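Local coordinates for protein MJ fibrillarin homologue (Methanocaldococcus jannaschii, PDB 1FBN) that probably transfers methyl groups from S-adenosyl-L-methionine to ribose 2'-hydroxyls of rRNA and tRNA, guided by a small RNA within box C/D ribonucleoprotein particles, at residues 11-16 against 93-98; 70-75 against 173-178. All blocks are in the same frame, centred on the assembly; numbering follows the deposited sequence.

Interaction 1. Residues 11-16 against 93-98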
ATOM      1  N   GLU A  11       8.625  -0.716 -10.991  1.00 24.59           N
ATOM      2  CA  GLU A  11      10.006  -0.624 -10.530  1.00 26.34           C
ATOM      3  C   GLU A  11      10.192  -1.520  -9.310  1.00 24.85           C
ATOM      4  O   GLU A  11       9.592  -1.292  -8.260  1.00 24.99           O
ATOM      5  CB  GLU A  11      10.417   0.817 -10.202  1.00 29.39           C
ATOM      6  CG  GLU A  11      11.897   0.924  -9.809  1.00 36.92           C
ATOM      7  CD  GLU A  11      12.373   2.349  -9.583  1.00 37.94           C
ATOM      8  OE1 GLU A  11      12.317   3.158 -10.534  1.00 41.67           O
ATOM      9  OE2 GLU A  11      12.827   2.655  -8.460  1.00 36.20           O
ATOM     10  N   ASN A  12      11.002  -2.560  -9.477  1.00 23.13           N
ATOM     11  CA  ASN A  12      11.292  -3.517  -8.414  1.00 23.10           C
ATOM     12  C   ASN A  12      10.085  -4.362  -7.978  1.00 22.18           C
ATOM     13  O   ASN A  12       9.959  -4.737  -6.813  1.00 21.25           O
ATOM     14  CB  ASN A  12      11.953  -2.819  -7.215  1.00 24.44           C
ATOM     15  CG  ASN A  12      12.857  -3.753  -6.408  1.00 26.48           C
ATOM     16  OD1 ASN A  12      13.251  -3.433  -5.280  1.00 27.62           O
ATOM     17  ND2 ASN A  12      13.196  -4.903  -6.986  1.00 20.86           N
ATOM     18  N   ILE A  13       9.179  -4.611  -8.920  1.00 20.90           N
ATOM     19  CA  ILE A  13       8.007  -5.462  -8.702  1.00 20.91           C
ATOM     20  C   ILE A  13       8.134  -6.496  -9.823  1.00 22.26           C
ATOM     21  O   ILE A  13       8.621  -6.176 -10.908  1.00 23.13           O
ATOM     22  CB  ILE A  13       6.668  -4.691  -8.822  1.00 21.49           C
ATOM     23  CG1 ILE A  13       6.583  -3.614  -7.740  1.00 17.69           C
ATOM     24  CG2 ILE A  13       5.490  -5.651  -8.650  1.00 19.53           C
ATOM     25  CD1 ILE A  13       5.302  -2.838  -7.763  1.00 16.66           C
ATOM     26  N   TYR A  14       7.713  -7.731  -9.576  1.00 20.66           N
ATOM     27  CA  TYR A  14       7.878  -8.766 -10.590  1.00 21.24           C
ATOM     28  C   TYR A  14       6.636  -9.539 -10.981  1.00 21.85           C
ATOM     29  O   TYR A  14       5.839  -9.940 -10.132  1.00 22.70           O
ATOM     30  CB  TYR A  14       8.998  -9.732 -10.158  1.00 18.05           C
ATOM     31  CG  TYR A  14      10.286  -9.000  -9.867  1.00 18.60           C
ATOM     32  CD1 TYR A  14      10.525  -8.454  -8.607  1.00 18.73           C
ATOM     33  CD2 TYR A  14      11.197  -8.723 -10.886  1.00 18.79           C
ATOM     34  CE1 TYR A  14      11.622  -7.636  -8.371  1.00 20.93           C
ATOM     35  CE2 TYR A  14      12.301  -7.905 -10.658  1.00 21.53           C
ATOM     36  CZ  TYR A  14      12.502  -7.360  -9.399  1.00 21.29           C
ATOM     37  OH  TYR A  14      13.557  -6.510  -9.177  1.00 19.89           O
ATOM     38  N   GLU A  15       6.463  -9.710 -12.288  1.00 21.37           N
ATOM     39  CA  GLU A  15       5.347 -10.473 -12.826  1.00 24.32           C
ATOM     40  C   GLU A  15       5.816 -11.915 -12.934  1.00 24.88           C
ATOM     41  O   GLU A  15       6.876 -12.182 -13.500  1.00 25.50           O
ATOM     42  CB  GLU A  15       4.972  -9.971 -14.212  1.00 25.48           C
ATOM     43  CG  GLU A  15       3.822 -10.720 -14.828  1.00 32.85           C
ATOM     44  CD  GLU A  15       3.528 -10.240 -16.224  1.00 39.24           C
ATOM     45  OE1 GLU A  15       4.215 -10.702 -17.156  1.00 43.81           O
ATOM     46  OE2 GLU A  15       2.627  -9.390 -16.386  1.00 41.30           O
ATOM     47  N   VAL A  16       5.039 -12.836 -12.371  1.00 23.61           N
ATOM     48  CA  VAL A  16       5.382 -14.250 -12.405  1.00 24.17           C
ATOM     49  C   VAL A  16       4.406 -15.034 -13.280  1.00 27.51           C
ATOM     50  O   VAL A  16       3.218 -15.142 -12.962  1.00 28.07           O
ATOM     51  CB  VAL A  16       5.393 -14.860 -10.988  1.00 21.75           C
ATOM     52  CG1 VAL A  16       5.765 -16.331 -11.059  1.00 21.18           C
ATOM     53  CG2 VAL A  16       6.367 -14.105 -10.090  1.00 19.47           C
ATOM     54  N   ALA A  93       8.305  -2.739   1.608  1.00 19.75           N
ATOM     55  CA  ALA A  93       9.689  -2.613   2.071  1.00 20.08           C
ATOM     56  C   ALA A  93      10.646  -3.280   1.081  1.00 21.48           C
ATOM     57  O   ALA A  93      11.782  -2.836   0.906  1.00 22.44           O
ATOM     58  CB  ALA A  93       9.837  -3.232   3.447  1.00 19.43           C
ATOM     59  N   ASP A  94      10.185  -4.358   0.451  1.00 22.03           N
ATOM     60  CA  ASP A  94      10.980  -5.065  -0.550  1.00 21.35           C
ATOM     61  C   ASP A  94      11.181  -4.158  -1.758  1.00 22.27           C
ATOM     62  O   ASP A  94      12.281  -4.067  -2.295  1.00 25.79           O
ATOM     63  CB  ASP A  94      10.266  -6.336  -1.015  1.00 18.93           C
ATOM     64  CG  ASP A  94      10.363  -7.469  -0.017  1.00 19.90           C
ATOM     65  OD1 ASP A  94      11.147  -7.375   0.951  1.00 22.45           O
ATOM     66  OD2 ASP A  94       9.654  -8.475  -0.214  1.00 20.31           O
ATOM     67  N   ILE A  95      10.100  -3.506  -2.186  1.00 20.20           N
ATOM     68  CA  ILE A  95      10.125  -2.602  -3.334  1.00 19.75           C
ATOM     69  C   ILE A  95      11.042  -1.412  -3.062  1.00 18.83           C
ATOM     70  O   ILE A  95      11.984  -1.160  -3.811  1.00 18.42           O
ATOM     71  CB  ILE A  95       8.701  -2.079  -3.664  1.00 17.97           C
ATOM     72  CG1 ILE A  95       7.768  -3.256  -3.956  1.00 16.93           C
ATOM     73  CG2 ILE A  95       8.742  -1.128  -4.858  1.00 15.02           C
ATOM     74  CD1 ILE A  95       6.300  -2.905  -3.877  1.00 17.12           C
ATOM     75  N   ALA A  96      10.753  -0.686  -1.988  1.00 19.88           N
ATOM     76  CA  ALA A  96      11.541   0.477  -1.605  1.00 20.72           C
ATOM     77  C   ALA A  96      12.741   0.076  -0.733  1.00 22.71           C
ATOM     78  O   ALA A  96      12.902   0.555   0.394  1.00 21.72           O
ATOM     79  CB  ALA A  96      10.660   1.474  -0.885  1.00 16.63           C
ATOM     80  N   ASP A  97      13.591  -0.792  -1.278  1.00 24.35           N
ATOM     81  CA  ASP A  97      14.769  -1.280  -0.567  1.00 25.80           C
ATOM     82  C   ASP A  97      15.822  -0.200  -0.320  1.00 27.05           C
ATOM     83  O   ASP A  97      16.667  -0.346   0.564  1.00 29.71           O
ATOM     84  CB  ASP A  97      15.377  -2.489  -1.291  1.00 30.08           C
ATOM     85  CG  ASP A  97      15.861  -2.164  -2.701  1.00 29.94           C
ATOM     86  OD1 ASP A  97      15.125  -1.505  -3.466  1.00 32.16           O
ATOM     87  OD2 ASP A  97      16.982  -2.593  -3.050  1.00 32.56           O
ATOM     88  N   LYS A  98      15.761   0.876  -1.101  1.00 26.38           N
ATOM     89  CA  LYS A  98      16.682   2.005  -0.958  1.00 25.14           C
ATOM     90  C   LYS A  98      15.934   3.182  -0.312  1.00 26.06           C
ATOM     91  O   LYS A  98      16.431   4.311  -0.285  1.00 25.90           O
ATOM     92  CB  LYS A  98      17.218   2.438  -2.325  1.00 26.96           C
ATOM     93  CG  LYS A  98      17.917   1.360  -3.142  1.00 31.51           C
ATOM     94  CD  LYS A  98      19.299   1.022  -2.609  1.00 36.89           C
ATOM     95  CE  LYS A  98      19.244  -0.012  -1.495  1.00 41.92           C
ATOM     96  NZ  LYS A  98      20.592  -0.291  -0.919  1.00 45.61           N
TER

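Interaction 2. Residues 70-75 against 173-178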
HETATM    1  N   MSE A  70       1.873   3.157 -10.401  1.00 20.24           N
HETATM    2  CA  MSE A  70       2.466   2.659  -9.160  1.00 19.19           C
HETATM    3  C   MSE A  70       3.660   3.560  -8.860  1.00 19.93           C
HETATM    4  O   MSE A  70       4.752   3.368  -9.400  1.00 21.20           O
HETATM    5  CB  MSE A  70       2.895   1.194  -9.305  1.00 19.39           C
HETATM    6  CG  MSE A  70       3.651   0.643  -8.098  1.00 18.46           C
HETATM    7 SE   MSE A  70       2.778   0.860  -6.542  1.00 11.94          SE
HETATM    8  CE  MSE A  70       3.564  -0.417  -5.578  1.00 19.05           C
ATOM      9  N   PRO A  71       3.448   4.584  -8.016  1.00 19.79           N
ATOM     10  CA  PRO A  71       4.457   5.567  -7.608  1.00 22.08           C
ATOM     11  C   PRO A  71       5.552   5.112  -6.636  1.00 23.83           C
ATOM     12  O   PRO A  71       6.574   5.784  -6.505  1.00 26.55           O
ATOM     13  CB  PRO A  71       3.606   6.687  -7.022  1.00 20.81           C
ATOM     14  CG  PRO A  71       2.481   5.942  -6.388  1.00 20.03           C
ATOM     15  CD  PRO A  71       2.132   4.916  -7.437  1.00 18.89           C
ATOM     16  N   ILE A  72       5.346   3.992  -5.952  1.00 24.63           N
ATOM     17  CA  ILE A  72       6.342   3.495  -5.009  1.00 27.16           C
ATOM     18  C   ILE A  72       7.547   2.941  -5.762  1.00 29.35           C
ATOM     19  O   ILE A  72       7.437   1.952  -6.481  1.00 31.91           O
ATOM     20  CB  ILE A  72       5.748   2.413  -4.073  1.00 27.72           C
ATOM     21  CG1 ILE A  72       4.616   3.021  -3.235  1.00 26.20           C
ATOM     22  CG2 ILE A  72       6.840   1.826  -3.169  1.00 27.56           C
ATOM     23  CD1 ILE A  72       3.876   2.030  -2.360  1.00 24.56           C
ATOM     24  N   LYS A  73       8.688   3.604  -5.598  1.00 30.10           N
ATOM     25  CA  LYS A  73       9.935   3.211  -6.252  1.00 30.01           C
ATOM     26  C   LYS A  73      10.943   2.681  -5.224  1.00 28.00           C
ATOM     27  O   LYS A  73      10.652   2.633  -4.027  1.00 24.46           O
ATOM     28  CB  LYS A  73      10.533   4.417  -6.985  1.00 32.82           C
ATOM     29  CG  LYS A  73       9.587   5.124  -7.946  1.00 35.66           C
ATOM     30  CD  LYS A  73       9.269   4.281  -9.167  1.00 40.19           C
ATOM     31  CE  LYS A  73       8.462   5.073 -10.189  1.00 42.30           C
ATOM     32  NZ  LYS A  73       8.290   4.325 -11.466  1.00 44.80           N
ATOM     33  N   ARG A  74      12.137   2.315  -5.692  1.00 26.79           N
ATOM     34  CA  ARG A  74      13.189   1.781  -4.824  1.00 26.84           C
ATOM     35  C   ARG A  74      13.655   2.743  -3.745  1.00 28.41           C
ATOM     36  O   ARG A  74      13.913   2.332  -2.615  1.00 29.08           O
ATOM     37  CB  ARG A  74      14.408   1.333  -5.636  1.00 25.71           C
ATOM     38  CG  ARG A  74      14.197   0.083  -6.461  1.00 29.54           C
ATOM     39  CD  ARG A  74      15.408  -0.204  -7.334  1.00 33.47           C
ATOM     40  NE  ARG A  74      16.211  -1.326  -6.851  1.00 38.11           N
ATOM     41  CZ  ARG A  74      17.377  -1.202  -6.225  1.00 41.27           C
ATOM     42  NH1 ARG A  74      17.885   0.000  -5.995  1.00 48.57           N
ATOM     43  NH2 ARG A  74      18.047  -2.281  -5.841  1.00 39.08           N
ATOM     44  N   ASP A  75      13.772   4.020  -4.095  1.00 28.05           N
ATOM     45  CA  ASP A  75      14.236   5.033  -3.150  1.00 29.59           C
ATOM     46  C   ASP A  75      13.120   5.889  -2.543  1.00 27.32           C
ATOM     47  O   ASP A  75      13.385   6.941  -1.957  1.00 26.69           O
ATOM     48  CB  ASP A  75      15.276   5.932  -3.831  1.00 31.71           C
ATOM     49  CG  ASP A  75      14.699   6.721  -4.999  1.00 38.26           C
ATOM     50  OD1 ASP A  75      13.630   6.340  -5.532  1.00 42.28           O
ATOM     51  OD2 ASP A  75      15.319   7.734  -5.385  1.00 43.78           O
ATOM     52  N   TYR A 173       2.476  11.265  -4.399  1.00 19.05           N
ATOM     53  CA  TYR A 173       1.246  10.509  -4.608  1.00 18.33           C
ATOM     54  C   TYR A 173       0.550   9.989  -3.363  1.00 19.87           C
ATOM     55  O   TYR A 173       1.189   9.627  -2.369  1.00 19.15           O
ATOM     56  CB  TYR A 173       1.516   9.308  -5.519  1.00 19.54           C
ATOM     57  CG  TYR A 173       1.852   9.657  -6.942  1.00 21.27           C
ATOM     58  CD1 TYR A 173       3.120  10.123  -7.285  1.00 21.70           C
ATOM     59  CD2 TYR A 173       0.905   9.521  -7.950  1.00 22.23           C
ATOM     60  CE1 TYR A 173       3.436  10.450  -8.598  1.00 23.18           C
ATOM     61  CE2 TYR A 173       1.212   9.843  -9.271  1.00 23.83           C
ATOM     62  CZ  TYR A 173       2.478  10.310  -9.584  1.00 23.82           C
ATOM     63  OH  TYR A 173       2.775  10.671 -10.875  1.00 25.33           O
ATOM     64  N   GLY A 174      -0.774   9.909  -3.467  1.00 18.84           N
ATOM     65  CA  GLY A 174      -1.588   9.385  -2.393  1.00 17.40           C
ATOM     66  C   GLY A 174      -2.284   8.137  -2.911  1.00 18.40           C
ATOM     67  O   GLY A 174      -2.895   8.168  -3.983  1.00 18.92           O
HETATM   68  N   MSE A 175      -2.108   7.021  -2.205  1.00 15.99           N
HETATM   69  CA  MSE A 175      -2.743   5.756  -2.569  1.00 16.32           C
HETATM   70  C   MSE A 175      -3.697   5.424  -1.425  1.00 15.95           C
HETATM   71  O   MSE A 175      -3.277   5.350  -0.273  1.00 16.33           O
HETATM   72  CB  MSE A 175      -1.701   4.637  -2.718  1.00 13.92           C
HETATM   73  CG  MSE A 175      -0.659   4.872  -3.801  1.00 14.66           C
HETATM   74 SE   MSE A 175       0.442   3.452  -4.060  1.00 12.76          SE
HETATM   75  CE  MSE A 175      -0.534   2.488  -5.206  1.00 17.70           C
ATOM     76  N   ILE A 176      -4.978   5.255  -1.730  1.00 16.14           N
ATOM     77  CA  ILE A 176      -5.949   4.954  -0.682  1.00 15.29           C
ATOM     78  C   ILE A 176      -6.971   3.886  -1.079  1.00 15.65           C
ATOM     79  O   ILE A 176      -7.643   3.992  -2.111  1.00 15.41           O
ATOM     80  CB  ILE A 176      -6.672   6.258  -0.200  1.00 16.78           C
ATOM     81  CG1 ILE A 176      -7.585   5.967   0.996  1.00 16.03           C
ATOM     82  CG2 ILE A 176      -7.465   6.894  -1.341  1.00 17.46           C
ATOM     83  CD1 ILE A 176      -8.249   7.196   1.574  1.00 17.70           C
ATOM     84  N   ALA A 177      -7.033   2.828  -0.274  1.00 14.33           N
ATOM     85  CA  ALA A 177      -7.974   1.735  -0.491  1.00 15.38           C
ATOM     86  C   ALA A 177      -9.227   2.084   0.303  1.00 16.72           C
ATOM     87  O   ALA A 177      -9.200   2.133   1.529  1.00 16.79           O
ATOM     88  CB  ALA A 177      -7.382   0.418  -0.001  1.00 15.85           C
ATOM     89  N   ILE A 178     -10.321   2.342  -0.404  1.00 17.76           N
ATOM     90  CA  ILE A 178     -11.571   2.723   0.237  1.00 17.49           C
ATOM     91  C   ILE A 178     -12.654   1.647   0.254  1.00 19.82           C
ATOM     92  O   ILE A 178     -13.040   1.109  -0.786  1.00 17.63           O
ATOM     93  CB  ILE A 178     -12.150   4.002  -0.411  1.00 17.08           C
ATOM     94  CG1 ILE A 178     -11.131   5.142  -0.324  1.00 17.47           C
ATOM     95  CG2 ILE A 178     -13.455   4.402   0.274  1.00 16.09           C
ATOM     96  CD1 ILE A 178     -11.634   6.476  -0.854  1.00 15.72           C
TER

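Interaction 1. Residues 11-16 against 93-98
Asn12 and Ile95 bring the two backbones together, their CA atoms 5.3 Å apart, where the turn leading into strand 13-17 meets the C-terminal end of helix 87-95. Asn12 adopts a left-handed backbone conformation where the chain turns, just before strand 13-17 begins. On the other side the chain leaves helical geometry at Ala96, the centre of an inverse gamma turn closed by a weak bond from Asp97 N to Ile95 O. The Asn12 side chain points at this helix end, CG anti to its own backbone N (chi1 -152°). The tip of its amide group reaches the last carbonyls of the helix and the Asp97 carboxylate, although the orientation of the amide is uncertain. Beside this polar meeting lies an apolar one. Ile95 and Ile13 cross obliquely, Ile95 CD1 resting 3.9 Å from Ile13 CG1 and 4.0 Å from Ile13 CD1. CG1 of the same Ile95 branch also lies 3.9 Å from Asn12 O. The CG2 branch of Ile95 goes to the turn, where it sits 3.5 Å from Glu11 O. The carboxylates of Glu11 and Asp97 do not touch, OE2 and OD1 being 6.9 Å apart; Arg74 makes a salt bridge to Asp97 and is also the partner of Glu11. Asp94 turns its carboxylate away from the turn, into salt bridges with Arg50 and Arg121 and a hydrogen bond with Thr27. This buried contact joins the N-terminal antiparallel sheet to the methyltransferase domain: strand 13-17 runs between strands 5-9 and 25-28, and Ile95 also packs on Thr27 of strand 25-28.

Interaction 2. Residues 70-75 against 173-178
Pro71 lies over one face of the Tyr173 ring in a CH-pi contact, its CB 3.8 Å from the ring centroid and 29° off the normal. The offset brings CB nearer the root of the ring than its hydroxyl end, 3.5 Å from Tyr173 CG. Pro71 CG continues the contact down the side chain, 3.6 Å from Tyr173 CB. The other apolar contacts gather round selenomethionine Met175, two residues further along the strand and directed toward the loop like Tyr173. Met175 and Pro71 meet tip to tip, the selenium 4.0 Å from Pro71 CG. Ile72 approaches the same selenium with CD1, at 4.1 Å. The bend of Met175 at chi3 (85°) carries CE to Met70, also selenomethionine, whose selenium is 3.9 Å from that methyl; the two side chains cross at about a right angle. The loop between helix 58-64 and strand 77-81 thereby covers one face of the seven-stranded mixed sheet characteristic of Rossmann-like S-adenosyl-L-methionine-dependent methyltransferases (order 3-2-1-4-5-7-6), whose fifth strand is 172-179. Pro71 and Ile72 also touch Val146 of neighbouring strand 144-149, while Leu59 of helix 58-64 packs against both Met70 and Met175.

Overall arrangement
The loop 70-75 connects the two contacts, whose centres lie 12 Å apart: its first half packs on the mixed sheet in interaction 2, and its second half runs beside both segments of interaction 1. Probable hydrogen bonds make the join, from Lys98 N to Arg74 O at 2.8 Å and from Arg74 N to Glu11 OE2 at 2.9 Å. Ala96 CB also packs on Lys73 O. The predicted S-adenosyl-L-methionine site lies close to both: the side chain of Thr88 is about 8 Å from that of Ile95 and about 7 Å from that of Ile72, and Met175 is about 9 Å from Asp150, side chain to side chain.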